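Local coordinates for nitroreductase family protein (Lactobacillus plantarum, PDB 4QLX) that probably reduces the carbon-carbon double bond of an oxo fatty acid at the expense of NADH, using FMN, in the saturation of polyunsaturated fatty acids, at residues A[119-122]-A[123-127]; A[133-137]-A[138-142]. One frame throughout, in Å; residues are numbered along the deposited sequence.

Contact 1 (A[119-122]-A[123-127]). With KTC (10-oxooctadecanoic acid), chain D.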
loop_
_atom_site.group_PDB
_atom_site.type_symbol
_atom_site.label_atom_id
_atom_site.label_comp_id
_atom_site.label_asym_id
_atom_site.label_seq_id
_atom_site.Cartn_x
_atom_site.Cartn_y
_atom_site.Cartn_z
ATOM N N GLU A 119 -1.917 11.965 29.585
ATOM C CA GLU A 119 -2.328 10.601 29.860
ATOM C C GLU A 119 -2.251 9.753 28.586
ATOM O O GLU A 119 -1.780 8.613 28.611
ATOM C CB GLU A 119 -3.739 10.583 30.434
ATOM C CG GLU A 119 -4.300 9.197 30.591
ATOM C CD GLU A 119 -5.784 9.151 30.317
ATOM O OE1 GLU A 119 -6.169 9.217 29.123
ATOM O OE2 GLU A 119 -6.562 9.060 31.294
ATOM N N ARG A 120 -2.696 10.332 27.477
ATOM C CA ARG A 120 -2.647 9.657 26.184
ATOM C C ARG A 120 -1.197 9.354 25.788
ATOM O O ARG A 120 -0.863 8.226 25.426
ATOM C CB ARG A 120 -3.345 10.512 25.121
ATOM C CG ARG A 120 -3.602 9.796 23.802
ATOM C CD ARG A 120 -4.234 8.427 24.048
ATOM N NE ARG A 120 -4.761 7.828 22.828
ATOM C CZ ARG A 120 -4.978 6.529 22.673
ATOM N NH1 ARG A 120 -4.700 5.691 23.666
ATOM N NH2 ARG A 120 -5.467 6.070 21.527
ATOM N N LEU A 121 -0.339 10.367 25.884
ATOM C CA LEU A 121 1.089 10.207 25.631
ATOM C C LEU A 121 1.697 9.062 26.434
ATOM O O LEU A 121 2.501 8.278 25.918
ATOM C CB LEU A 121 1.825 11.508 25.947
ATOM C CG LEU A 121 3.346 11.415 25.850
ATOM C CD1 LEU A 121 3.795 11.377 24.392
ATOM C CD2 LEU A 121 4.039 12.548 26.606
ATOM N N ASP A 122 1.314 8.964 27.701
ATOM C CA ASP A 122 1.844 7.920 28.567
ATOM C C ASP A 122 1.380 6.537 28.103
ATOM O O ASP A 122 2.130 5.569 28.197
ATOM C CB ASP A 122 1.433 8.165 30.023
ATOM C CG ASP A 122 2.088 9.415 30.624
ATOM O OD1 ASP A 122 3.063 9.937 30.026
ATOM O OD2 ASP A 122 1.631 9.866 31.707
ATOM N N GLN A 123 0.152 6.447 27.589
ATOM C CA GLN A 123 -0.345 5.185 27.045
ATOM C C GLN A 123 0.493 4.784 25.820
ATOM O O GLN A 123 0.937 3.634 25.702
ATOM C CB GLN A 123 -1.835 5.294 26.686
ATOM C CG GLN A 123 -2.750 5.589 27.912
ATOM C CD GLN A 123 -4.208 5.876 27.537
ATOM O OE1 GLN A 123 -4.558 5.933 26.353
ATOM N NE2 GLN A 123 -5.065 6.061 28.553
ATOM N N ILE A 124 0.739 5.747 24.938
ATOM C CA ILE A 124 1.465 5.488 23.693
ATOM C C ILE A 124 2.917 5.076 23.955
ATOM O O ILE A 124 3.396 4.083 23.397
ATOM C CB ILE A 124 1.441 6.720 22.767
ATOM C CG1 ILE A 124 -0.002 7.130 22.460
ATOM C CG2 ILE A 124 2.200 6.443 21.453
ATOM C CD1 ILE A 124 -0.109 8.460 21.738
ATOM N N LEU A 125 3.606 5.825 24.813
ATOM C CA LEU A 125 4.987 5.504 25.162
ATOM C C LEU A 125 5.074 4.202 25.953
ATOM O O LEU A 125 5.944 3.374 25.691
ATOM C CB LEU A 125 5.632 6.640 25.967
ATOM C CG LEU A 125 5.809 7.998 25.281
ATOM C CD1 LEU A 125 6.195 9.074 26.288
ATOM C CD2 LEU A 125 6.852 7.903 24.182
ATOM N N GLY A 126 4.176 4.028 26.923
ATOM C CA GLY A 126 4.190 2.846 27.772
ATOM C C GLY A 126 3.950 1.558 27.003
ATOM O O GLY A 126 4.484 0.500 27.333
ATOM N N THR A 127 3.165 1.652 25.940
ATOM C CA THR A 127 2.682 0.456 25.265
ATOM C C THR A 127 3.594 -0.036 24.148
ATOM O O THR A 127 3.921 -1.229 24.090
ATOM C CB THR A 127 1.271 0.698 24.703
ATOM O OG1 THR A 127 0.376 0.951 25.799
ATOM C CG2 THR A 127 0.779 -0.509 23.884
HETATM O O1 KTC D . -6.196 9.477 18.855
HETATM C C17 KTC D . -5.421 9.875 19.721
HETATM O O KTC D . -5.903 10.400 20.851
HETATM C C16 KTC D . -3.931 9.762 19.506
HETATM C C15 KTC D . -3.688 8.557 18.616
HETATM C C14 KTC D . -2.653 7.648 19.243
HETATM C C13 KTC D . -1.409 7.660 18.378
HETATM C C12 KTC D . -1.218 6.303 17.734
HETATM C C11 KTC D . -0.430 5.392 18.650
HETATM C C10 KTC D . 0.453 4.505 17.789
HETATM C C9 KTC D . -0.183 3.135 17.619
HETATM C C8 KTC D . 0.614 2.393 16.587
HETATM O O2 KTC D . 0.815 2.910 15.492
HETATM C C7 KTC D . 1.143 1.020 16.932
HETATM C C6 KTC D . 1.783 0.401 15.705
HETATM C C5 KTC D . 1.889 -1.109 15.842
HETATM C C4 KTC D . 3.266 -1.498 16.354
HETATM C C3 KTC D . 3.387 -3.012 16.520
HETATM C C2 KTC D . 4.570 -3.346 17.425
HETATM C C1 KTC D . 5.779 -2.490 17.060
HETATM C C KTC D . 7.020 -2.864 17.846
#
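One wall of the fatty-acid pocket in this nitroreductase-family enzyme is helix 118-133, where Arg120, beside the carboxyl end of bound 10-oxooctadecanoic acid, is gripped by Gln123 of the next turn. Arg120 NH1 donates to Gln123 OE1 at 2.7 Å, nearly in line with the amide C=O, while the guanidinium and amide planes stand 86° apart. A bend at chi2 (48°) turns the arginine chain along the helix toward Gln123, and Arg120 NE, still beside the ligand, gives a weak bond of 3.4 Å to its carboxyl oxygen O. Gln123 is thus a second-shell residue that limits how the arginine can turn. One turn on from Arg120, Ile124 faces the same ligand by chemistry of the opposite kind: its CD1 lies 3.7 Å from C14 of the alkyl chain. Phe79 of the second subunit packs on both Arg120 and Ile124, so this part of the pocket wall lies at the subunit interface. On another flank of the helix, Leu125 CD1 rests 3.7 Å from Leu121 CG, an i to i+4 pair directed at helix 103-112. Leu125 N bonds to Leu121 O at 2.9 Å, and Gln123 O takes both N and OG1 of Thr127 from opposite faces of its carbonyl plane.

Contact 2 (A[133-137]-A[138-142]). With KTC (10-oxooctadecanoic acid), chain D.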
loop_
_atom_site.group_PDB
_atom_site.type_symbol
_atom_site.label_atom_id
_atom_site.label_comp_id
_atom_site.label_asym_id
_atom_site.label_seq_id
_atom_site.Cartn_x
_atom_site.Cartn_y
_atom_site.Cartn_z
ATOM N N GLU A 133 12.002 -1.287 21.566
ATOM C CA GLU A 133 13.288 -1.319 22.249
ATOM C C GLU A 133 13.795 -2.737 22.519
ATOM O O GLU A 133 14.999 -2.970 22.519
ATOM C CB GLU A 133 13.207 -0.532 23.547
ATOM C CG GLU A 133 13.175 0.970 23.312
ATOM C CD GLU A 133 13.054 1.755 24.595
ATOM O OE1 GLU A 133 12.667 1.156 25.626
ATOM O OE2 GLU A 133 13.345 2.969 24.571
ATOM N N ASN A 134 12.884 -3.681 22.724
ATOM C CA ASN A 134 13.279 -5.070 22.934
ATOM C C ASN A 134 13.084 -5.954 21.714
ATOM O O ASN A 134 13.070 -7.182 21.834
ATOM C CB ASN A 134 12.497 -5.673 24.097
ATOM C CG ASN A 134 12.789 -4.988 25.408
ATOM O OD1 ASN A 134 13.924 -4.588 25.675
ATOM N ND2 ASN A 134 11.762 -4.841 26.239
ATOM N N ALA A 135 12.931 -5.343 20.541
ATOM C CA ALA A 135 12.587 -6.104 19.341
ATOM C C ALA A 135 13.799 -6.786 18.715
ATOM O O ALA A 135 14.896 -6.229 18.704
ATOM C CB ALA A 135 11.912 -5.190 18.307
ATOM N N THR A 136 13.586 -7.983 18.169
ATOM C CA THR A 136 14.622 -8.691 17.430
ATOM C C THR A 136 14.849 -7.980 16.105
ATOM O O THR A 136 13.987 -7.220 15.663
ATOM C CB THR A 136 14.230 -10.145 17.142
ATOM O OG1 THR A 136 13.260 -10.156 16.089
ATOM C CG2 THR A 136 13.646 -10.801 18.382
ATOM N N PRO A 137 16.004 -8.224 15.463
ATOM C CA PRO A 137 16.242 -7.681 14.121
ATOM C C PRO A 137 15.147 -8.064 13.118
ATOM O O PRO A 137 14.653 -7.197 12.386
ATOM C CB PRO A 137 17.588 -8.303 13.738
ATOM C CG PRO A 137 18.292 -8.449 15.056
ATOM C CD PRO A 137 17.220 -8.841 16.030
ATOM N N ASP A 138 14.769 -9.340 13.100
ATOM C CA ASP A 138 13.727 -9.833 12.192
ATOM C C ASP A 138 12.454 -8.986 12.308
ATOM O O ASP A 138 11.878 -8.577 11.307
ATOM C CB ASP A 138 13.437 -11.318 12.481
ATOM C CG ASP A 138 12.187 -11.840 11.764
ATOM O OD1 ASP A 138 12.333 -12.615 10.790
ATOM O OD2 ASP A 138 11.053 -11.511 12.190
ATOM N N PHE A 139 12.038 -8.690 13.532
ATOM C CA PHE A 139 10.797 -7.949 13.726
ATOM C C PHE A 139 10.888 -6.478 13.333
ATOM O O PHE A 139 9.907 -5.899 12.888
ATOM C CB PHE A 139 10.323 -8.041 15.172
ATOM C CG PHE A 139 8.923 -7.535 15.359
ATOM C CD1 PHE A 139 7.834 -8.336 15.023
ATOM C CD2 PHE A 139 8.692 -6.249 15.826
ATOM C CE1 PHE A 139 6.536 -7.871 15.179
ATOM C CE2 PHE A 139 7.395 -5.774 15.978
ATOM C CZ PHE A 139 6.315 -6.587 15.653
ATOM N N LEU A 140 12.043 -5.859 13.527
ATOM C CA LEU A 140 12.232 -4.495 13.055
ATOM C C LEU A 140 12.224 -4.459 11.533
ATOM O O LEU A 140 11.771 -3.495 10.941
ATOM C CB LEU A 140 13.545 -3.905 13.587
ATOM C CG LEU A 140 13.649 -3.668 15.096
ATOM C CD1 LEU A 140 15.044 -3.179 15.458
ATOM C CD2 LEU A 140 12.604 -2.669 15.540
ATOM N N LYS A 141 12.754 -5.502 10.905
ATOM C CA LYS A 141 12.791 -5.577 9.445
ATOM C C LYS A 141 11.370 -5.767 8.903
ATOM O O LYS A 141 10.973 -5.150 7.921
ATOM C CB LYS A 141 13.715 -6.717 8.995
ATOM C CG LYS A 141 13.534 -7.106 7.544
ATOM C CD LYS A 141 14.379 -8.310 7.148
ATOM C CE LYS A 141 13.939 -8.846 5.787
ATOM N NZ LYS A 141 14.855 -9.902 5.257
ATOM N N PHE A 142 10.607 -6.618 9.583
ATOM C CA PHE A 142 9.199 -6.860 9.283
ATOM C C PHE A 142 8.381 -5.573 9.392
ATOM O O PHE A 142 7.611 -5.225 8.485
ATOM C CB PHE A 142 8.669 -7.941 10.240
ATOM C CG PHE A 142 7.170 -8.089 10.249
ATOM C CD1 PHE A 142 6.530 -8.844 9.274
ATOM C CD2 PHE A 142 6.407 -7.512 11.254
ATOM C CE1 PHE A 142 5.150 -8.997 9.287
ATOM C CE2 PHE A 142 5.028 -7.660 11.272
ATOM C CZ PHE A 142 4.400 -8.409 10.284
HETATM O O1 KTC D . -6.196 9.477 18.855
HETATM C C17 KTC D . -5.421 9.875 19.721
HETATM O O KTC D . -5.903 10.400 20.851
HETATM C C16 KTC D . -3.931 9.762 19.506
HETATM C C15 KTC D . -3.688 8.557 18.616
HETATM C C14 KTC D . -2.653 7.648 19.243
HETATM C C13 KTC D . -1.409 7.660 18.378
HETATM C C12 KTC D . -1.218 6.303 17.734
HETATM C C11 KTC D . -0.430 5.392 18.650
HETATM C C10 KTC D . 0.453 4.505 17.789
HETATM C C9 KTC D . -0.183 3.135 17.619
HETATM C C8 KTC D . 0.614 2.393 16.587
HETATM O O2 KTC D . 0.815 2.910 15.492
HETATM C C7 KTC D . 1.143 1.020 16.932
HETATM C C6 KTC D . 1.783 0.401 15.705
HETATM C C5 KTC D . 1.889 -1.109 15.842
HETATM C C4 KTC D . 3.266 -1.498 16.354
HETATM C C3 KTC D . 3.387 -3.012 16.520
HETATM C C2 KTC D . 4.570 -3.346 17.425
HETATM C C1 KTC D . 5.779 -2.490 17.060
HETATM C C KTC D . 7.020 -2.864 17.846
#
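Phe139 meets the methyl end of bound 10-oxooctadecanoic acid where helix 137-161 begins, and Thr136 is the N-cap of that helix. The ring presents its edge to the ligand: CE2 of Phe139 is 3.5 Å from terminal carbon C of the fatty acid, near the ring plane. With CG swung away from the backbone N (chi1 -168°), the phenyl group leaves the turn and reaches into the pocket, where Phe174 of the second subunit meets it edge-to-face. Ala135 CB approaches the Phe139 ring obliquely, 4.2 Å from Phe139 CD2. The same methyl group packs against Leu140, 3.8 Å from its CD2, and so ties the linker after helix 118-133 to the first turn of the next helix. An alanine in place of Leu140 would probably open a gap beside Ala135 CB and leave the linker less firmly seated on that turn. The cap holds the backbone from which the ring projects: Phe139 N donates to Thr136 OG1 at 3.2 Å with an N-H...O angle of 161°. At chi1 75° the threonine hydroxyl is folded back over its own main chain, facing the N-H groups that open the helix. Pro137 is the first residue of the helix, and its O accepts from Lys141 N at 2.9 Å. Leu140 N bonds to Thr136 O at 3.2 Å.

Contacts 1 and 2 meet opposite ends of one fatty acid. Contact 1, within helix 118-133, is partly buried and pairs polar with apolar chemistry, serving the acid end and the neighbouring methylenes of the ligand. Contact 2 is a surface contact with no buried residue among those that touch, whereas contact 1 buries Leu121 and Ile124. It lies where the chain passes from that helix into helix 137-161, relies on a hydroxyl cap and carbon-to-carbon packing, and offers the far end of the ligand an aromatic edge. The centres of contacts 1 and 2 are about 21 Å apart and the two do not touch, yet successive helices and one fatty acid join them. Both also reach the second subunit.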